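Local coordinates for serine protease inhibitor 2 (Anopheles gambiae, PDB 3PZF), which inhibits clip-domain serine proteases that activate phenoloxidases and so negatively regulates the melanization immune response in mosquito hemolymph, at residues Val48-Thr53 against Ser88-Leu93; Leu52-Glu57 against Ile108-Phe113. One frame throughout, in Å; residues are numbered along the deposited sequence. Where two conformers were deposited one is given.

Contact 1 of 2, residues Val48-Thr53 against Ser88-Leu93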
loop_
_atom_site.group_PDB
_atom_site.type_symbol
_atom_site.label_atom_id
_atom_site.label_comp_id
_atom_site.label_asym_id
_atom_site.label_seq_id
_atom_site.Cartn_x
_atom_site.Cartn_y
_atom_site.Cartn_z
ATOM N N VAL A 48 -0.934 6.452 -0.648
ATOM C CA VAL A 48 -1.973 7.221 -1.322
ATOM C C VAL A 48 -2.278 8.474 -0.512
ATOM O O VAL A 48 -2.472 9.550 -1.082
ATOM C CB VAL A 48 -3.261 6.415 -1.564
ATOM C CG1 VAL A 48 -4.340 7.291 -2.221
ATOM C CG2 VAL A 48 -2.973 5.217 -2.464
ATOM N N LYS A 49 -2.307 8.353 0.810
ATOM C CA LYS A 49 -2.598 9.536 1.617
ATOM C C LYS A 49 -1.478 10.567 1.500
ATOM O O LYS A 49 -1.739 11.771 1.485
ATOM C CB LYS A 49 -2.860 9.149 3.073
ATOM C CG LYS A 49 -4.033 8.173 3.177
ATOM C CD LYS A 49 -4.570 8.109 4.641
ATOM C CE LYS A 49 -3.610 7.427 5.598
ATOM N NZ LYS A 49 -4.297 7.174 6.952
ATOM N N ILE A 50 -0.238 10.103 1.406
ATOM C CA ILE A 50 0.882 11.019 1.141
ATOM C C ILE A 50 0.661 11.805 -0.183
ATOM O O ILE A 50 0.912 13.026 -0.237
ATOM C CB ILE A 50 2.241 10.262 1.051
ATOM C CG1 ILE A 50 2.622 9.632 2.401
ATOM C CG2 ILE A 50 3.357 11.221 0.620
ATOM C CD1 ILE A 50 2.689 10.610 3.531
ATOM N N LEU A 51 0.233 11.115 -1.232
ATOM C CA LEU A 51 -0.002 11.757 -2.541
ATOM C C LEU A 51 -1.071 12.824 -2.424
ATOM O O LEU A 51 -0.950 13.934 -2.956
ATOM C CB LEU A 51 -0.478 10.726 -3.588
ATOM C CG LEU A 51 0.487 9.577 -3.817
ATOM C CD1 LEU A 51 0.017 8.661 -4.976
ATOM C CD2 LEU A 51 1.851 10.180 -4.112
ATOM N N LEU A 52 -2.147 12.465 -1.750
ATOM C CA LEU A 52 -3.250 13.393 -1.535
ATOM C C LEU A 52 -2.820 14.589 -0.705
ATOM O O LEU A 52 -3.251 15.698 -0.974
ATOM C CB LEU A 52 -4.428 12.690 -0.871
ATOM C CG LEU A 52 -5.076 11.590 -1.723
ATOM C CD1 LEU A 52 -6.144 10.859 -0.894
ATOM C CD2 LEU A 52 -5.673 12.209 -2.983
ATOM N N THR A 53 -1.956 14.371 0.284
ATOM C CA THR A 53 -1.498 15.473 1.121
ATOM C C THR A 53 -0.548 16.357 0.310
ATOM O O THR A 53 -0.600 17.573 0.430
ATOM C CB THR A 53 -0.845 14.977 2.412
ATOM O OG1 THR A 53 -1.781 14.135 3.104
ATOM C CG2 THR A 53 -0.467 16.203 3.354
ATOM N N SER A 88 4.307 17.251 10.339
ATOM C CA SER A 88 5.040 16.469 11.334
ATOM C C SER A 88 4.465 15.067 11.455
ATOM O O SER A 88 5.202 14.122 11.662
ATOM C CB SER A 88 5.083 17.161 12.707
ATOM O OG SER A 88 3.786 17.478 13.160
ATOM N N TYR A 89 3.157 14.933 11.274
ATOM C CA TYR A 89 2.497 13.629 11.319
ATOM C C TYR A 89 2.988 12.732 10.209
ATOM O O TYR A 89 3.465 11.628 10.473
ATOM C CB TYR A 89 0.980 13.792 11.164
ATOM C CG TYR A 89 0.211 12.491 11.212
ATOM C CD1 TYR A 89 0.031 11.829 12.424
ATOM C CD2 TYR A 89 -0.357 11.948 10.080
ATOM C CE1 TYR A 89 -0.670 10.654 12.496
ATOM C CE2 TYR A 89 -1.066 10.741 10.139
ATOM C CZ TYR A 89 -1.220 10.115 11.364
ATOM O OH TYR A 89 -1.915 8.928 11.477
ATOM N N TYR A 90 2.819 13.166 8.960
ATOM C CA TYR A 90 3.220 12.326 7.839
ATOM C C TYR A 90 4.725 12.121 7.829
ATOM O O TYR A 90 5.205 11.048 7.478
ATOM C CB TYR A 90 2.686 12.851 6.500
ATOM C CG TYR A 90 1.227 12.557 6.366
ATOM C CD1 TYR A 90 0.792 11.237 6.230
ATOM C CD2 TYR A 90 0.273 13.557 6.440
ATOM C CE1 TYR A 90 -0.532 10.938 6.132
ATOM C CE2 TYR A 90 -1.074 13.264 6.328
ATOM C CZ TYR A 90 -1.465 11.937 6.183
ATOM O OH TYR A 90 -2.782 11.574 6.067
ATOM N N LYS A 91 5.469 13.124 8.272
ATOM C CA LYS A 91 6.912 12.991 8.294
ATOM C C LYS A 91 7.324 11.902 9.301
ATOM O O LYS A 91 8.222 11.100 9.041
ATOM C CB LYS A 91 7.541 14.339 8.649
ATOM C CG LYS A 91 9.046 14.355 8.612
ATOM C CD LYS A 91 9.578 15.775 8.938
ATOM C CE LYS A 91 10.902 15.703 9.654
ATOM N NZ LYS A 91 12.002 15.358 8.723
ATOM N N GLN A 92 6.676 11.892 10.461
ATOM C CA GLN A 92 7.008 10.931 11.506
ATOM C C GLN A 92 6.708 9.520 11.016
ATOM O O GLN A 92 7.526 8.611 11.183
ATOM C CB GLN A 92 6.194 11.193 12.773
ATOM C CG GLN A 92 6.292 10.046 13.774
ATOM C CD GLN A 92 5.565 10.298 15.090
ATOM O OE1 GLN A 92 5.664 9.496 16.024
ATOM N NE2 GLN A 92 4.844 11.410 15.178
ATOM N N LEU A 93 5.525 9.337 10.431
ATOM C CA LEU A 93 5.124 8.013 9.923
ATOM C C LEU A 93 6.021 7.534 8.765
ATOM O O LEU A 93 6.343 6.356 8.692
ATOM C CB LEU A 93 3.660 8.021 9.460
ATOM C CG LEU A 93 2.587 7.708 10.523
ATOM C CD1 LEU A 93 2.682 8.638 11.733
ATOM C CD2 LEU A 93 1.214 7.839 9.898
HETATM O O HOH W 1 -4.028 9.672 8.009
#

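Contact 2 of 2, residues Leu52-Glu57 against Ile108-Phe113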
loop_
_atom_site.group_PDB
_atom_site.type_symbol
_atom_site.label_atom_id
_atom_site.label_comp_id
_atom_site.label_asym_id
_atom_site.label_seq_id
_atom_site.Cartn_x
_atom_site.Cartn_y
_atom_site.Cartn_z
ATOM N N LEU A 52 -2.147 12.465 -1.750
ATOM C CA LEU A 52 -3.250 13.393 -1.535
ATOM C C LEU A 52 -2.820 14.589 -0.705
ATOM O O LEU A 52 -3.251 15.698 -0.974
ATOM C CB LEU A 52 -4.428 12.690 -0.871
ATOM C CG LEU A 52 -5.076 11.590 -1.723
ATOM C CD1 LEU A 52 -6.144 10.859 -0.894
ATOM C CD2 LEU A 52 -5.673 12.209 -2.983
ATOM N N THR A 53 -1.956 14.371 0.284
ATOM C CA THR A 53 -1.498 15.473 1.121
ATOM C C THR A 53 -0.548 16.357 0.310
ATOM O O THR A 53 -0.600 17.573 0.430
ATOM C CB THR A 53 -0.845 14.977 2.412
ATOM O OG1 THR A 53 -1.781 14.135 3.104
ATOM C CG2 THR A 53 -0.467 16.203 3.354
ATOM N N LEU A 54 0.265 15.781 -0.577
ATOM C CA LEU A 54 1.107 16.659 -1.445
ATOM C C LEU A 54 0.240 17.536 -2.332
ATOM O O LEU A 54 0.545 18.703 -2.581
ATOM C CB LEU A 54 2.057 15.824 -2.289
ATOM C CG LEU A 54 3.260 15.276 -1.496
ATOM C CD1 LEU A 54 3.847 14.081 -2.240
ATOM C CD2 LEU A 54 4.347 16.368 -1.246
ATOM N N ILE A 55 -0.847 16.981 -2.822
ATOM C CA ILE A 55 -1.740 17.738 -3.665
ATOM C C ILE A 55 -2.437 18.809 -2.848
ATOM O O ILE A 55 -2.600 19.948 -3.322
ATOM C CB ILE A 55 -2.763 16.820 -4.360
ATOM C CG1 ILE A 55 -2.037 15.965 -5.409
ATOM C CG2 ILE A 55 -3.862 17.654 -5.002
ATOM C CD1 ILE A 55 -2.898 14.834 -6.038
ATOM N N TYR A 56 -2.822 18.464 -1.619
ATOM C CA TYR A 56 -3.344 19.448 -0.666
ATOM C C TYR A 56 -2.367 20.607 -0.442
ATOM O O TYR A 56 -2.756 21.763 -0.509
ATOM C CB TYR A 56 -3.690 18.750 0.658
ATOM C CG TYR A 56 -4.383 19.634 1.674
ATOM C CD1 TYR A 56 -5.723 19.958 1.534
ATOM C CD2 TYR A 56 -3.702 20.112 2.782
ATOM C CE1 TYR A 56 -6.367 20.744 2.487
ATOM C CE2 TYR A 56 -4.334 20.908 3.731
ATOM C CZ TYR A 56 -5.666 21.214 3.574
ATOM O OH TYR A 56 -6.311 21.998 4.508
ATOM N N GLU A 57 -1.093 20.294 -0.215
ATOM C CA GLU A 57 -0.058 21.306 -0.008
ATOM C C GLU A 57 0.102 22.212 -1.239
ATOM O O GLU A 57 0.409 23.409 -1.101
ATOM C CB GLU A 57 1.282 20.608 0.289
ATOM C CG GLU A 57 1.357 19.977 1.704
ATOM C CD GLU A 57 1.960 20.910 2.752
ATOM O OE1 GLU A 57 2.031 22.170 2.524
ATOM O OE2 GLU A 57 2.367 20.381 3.817
ATOM N N ILE A 108 9.573 4.207 0.283
ATOM C CA ILE A 108 8.439 4.823 -0.390
ATOM C C ILE A 108 8.975 5.973 -1.251
ATOM O O ILE A 108 9.685 6.856 -0.756
ATOM C CB ILE A 108 7.436 5.356 0.639
ATOM C CG1 ILE A 108 6.818 4.192 1.430
ATOM C CG2 ILE A 108 6.334 6.187 -0.021
ATOM C CD1 ILE A 108 6.123 4.716 2.725
ATOM N N ALA A 109 8.685 5.946 -2.545
ATOM C CA ALA A 109 9.241 6.947 -3.454
ATOM C C ALA A 109 8.122 7.633 -4.212
ATOM O O ALA A 109 7.211 6.976 -4.728
ATOM C CB ALA A 109 10.234 6.321 -4.410
ATOM N N THR A 110 8.208 8.960 -4.299
ATOM C CA THR A 110 7.132 9.741 -4.884
ATOM C C THR A 110 7.750 10.882 -5.686
ATOM O O THR A 110 8.653 11.568 -5.199
ATOM C CB THR A 110 6.217 10.352 -3.764
ATOM O OG1 THR A 110 5.694 9.324 -2.924
ATOM C CG2 THR A 110 5.048 11.160 -4.366
ATOM N N ASN A 111 7.264 11.082 -6.909
ATOM C CA ASN A 111 7.787 12.115 -7.806
ATOM C C ASN A 111 6.660 12.749 -8.621
ATOM O O ASN A 111 5.859 12.032 -9.218
ATOM C CB ASN A 111 8.798 11.477 -8.785
ATOM C CG ASN A 111 9.777 12.481 -9.390
ATOM O OD1 ASN A 111 9.465 13.663 -9.569
ATOM N ND2 ASN A 111 10.967 11.992 -9.744
ATOM N N PHE A 112 6.619 14.077 -8.673
ATOM C CA PHE A 112 5.847 14.767 -9.704
ATOM C C PHE A 112 6.749 14.931 -10.932
ATOM O O PHE A 112 7.831 15.487 -10.827
ATOM C CB PHE A 112 5.456 16.172 -9.293
ATOM C CG PHE A 112 4.447 16.258 -8.177
ATOM C CD1 PHE A 112 3.105 16.480 -8.455
ATOM C CD2 PHE A 112 4.859 16.226 -6.851
ATOM C CE1 PHE A 112 2.183 16.603 -7.409
ATOM C CE2 PHE A 112 3.945 16.383 -5.820
ATOM C CZ PHE A 112 2.610 16.578 -6.105
ATOM N N PHE A 113 6.300 14.451 -12.083
ATOM C CA PHE A 113 7.005 14.679 -13.352
ATOM C C PHE A 113 6.266 15.792 -14.098
ATOM O O PHE A 113 5.123 15.617 -14.528
ATOM C CB PHE A 113 7.051 13.376 -14.162
ATOM C CG PHE A 113 7.894 12.289 -13.522
ATOM C CD1 PHE A 113 9.273 12.305 -13.662
ATOM C CD2 PHE A 113 7.317 11.281 -12.743
ATOM C CE1 PHE A 113 10.058 11.340 -13.083
ATOM C CE2 PHE A 113 8.104 10.303 -12.158
ATOM C CZ PHE A 113 9.472 10.330 -12.321
#

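Contact 1 of 2, residues Val48-Thr53 against Ser88-Leu93
Ile50 and Tyr90 mark the backbone approach, their CA atoms 7.2 Å apart, where helix segments 48-53 and 88-93 run roughly antiparallel (146°) with axes 11.5 Å apart. Tyr90 spans much of that gap: its side chain reaches three residues of the other segment, two along the ring and one at the hydroxyl. Ile50 comes along one flank, sliding past in the reverse direction, and its terminal CD1 lies 3.4 Å from Tyr90 CD1. At the other flank Thr53 approaches the ring obliquely, OG1 standing 3.4 Å from Tyr90 CE2. Ile50 CD1 and Thr53 OG1 lie to one side of the ring plane, and Tyr89 CD2 lies to the other, above the ring centre.

The Thr53 hydroxyl sits beside its own backbone N (chi1 -56°), which lets OG1 donate to Lys49 O at 2.9 Å. It arrives above the carbonyl plane, and Thr53 N uses the other face, so two bonds grip this oxygen, and the one from OG1 holds the hydroxyl beside the ring. Lys49 crosses Tyr90 at about a right angle, its CB 3.9 Å from Tyr90 OH. A bend at chi3 (-70°) turns its amine toward a water that accepts from Lys49 NZ at 2.7 Å and donates to Tyr90 OH at 3.0 Å. The amine also forms a salt bridge with Asp26, and the phenol a hydrogen bond with Val77 O, so both polar ends are satisfied in this buried setting. Tyr90, packed by its ring and hydrogen-bonded at its hydroxyl, joins helices 45-58 and 83-98, helices B and D of the serpin fold.

Contact 2 of 2, residues Leu52-Glu57 against Ile108-Phe113
With CG beside the backbone N in both Leu54 (chi1 -76°) and Phe112 (chi1 -69°), and Thr110 OG1 likewise beside its own (chi1 -57°), which leaves CG2 anti to that N and pointing to the helix, the three side chains meet across a CA separation of 9.7 Å from Leu54 to Phe112. The Phe112 ring presents its edge to the helix: Leu54 CB lies near the ring plane, 3.9 Å from Phe112 CZ and 4.0 Å from Phe112 CE2. One branch of the same leucine goes to the neighbouring inward-facing strand position, where Leu54 CD1 and Thr110 CG2 meet tip to tip at 3.8 Å. The threonine thus shows a methyl to the helix, while its hydroxyl donates to Asn181 OD1 on the adjoining strand 177-188.

Helix 122-132 closes round the same junction: Ala128 and Tyr132 pack on Leu54, and Tyr124 touches Phe112 while its hydroxyl donates to Leu54 O. Strand 105-115 lies between strands 134-139 and 177-188, part of serpin sheet A. Thr110 and Phe112, two apart on the strand, both point to helix 45-58, helix B, whose packing behind sheet A is a standard feature of the family.

Overall arrangement
Both contacts are buried and draw on helix 45-58, their ranges overlapping at Leu52 and Thr53, with centres about 9 Å apart. Different faces of this helix serve the two: Lys49, Ile50 and Thr53 look to helix 83-98, Leu54 to strand 105-115, which follows that helix in the chain. They touch directly through Leu51 CD2 and Thr110 CG2, 3.4 Å apart, making one continuous core. Their chemistry differs, however. The helix-helix contact 1 includes a bridging water, a lysine amine and a phenol, whereas contact 2, against a strand of sheet A, is apolar where the segments meet. Tyr132 of helix 122-132 packs against Thr53, Leu54 and Tyr90, thereby linking the two.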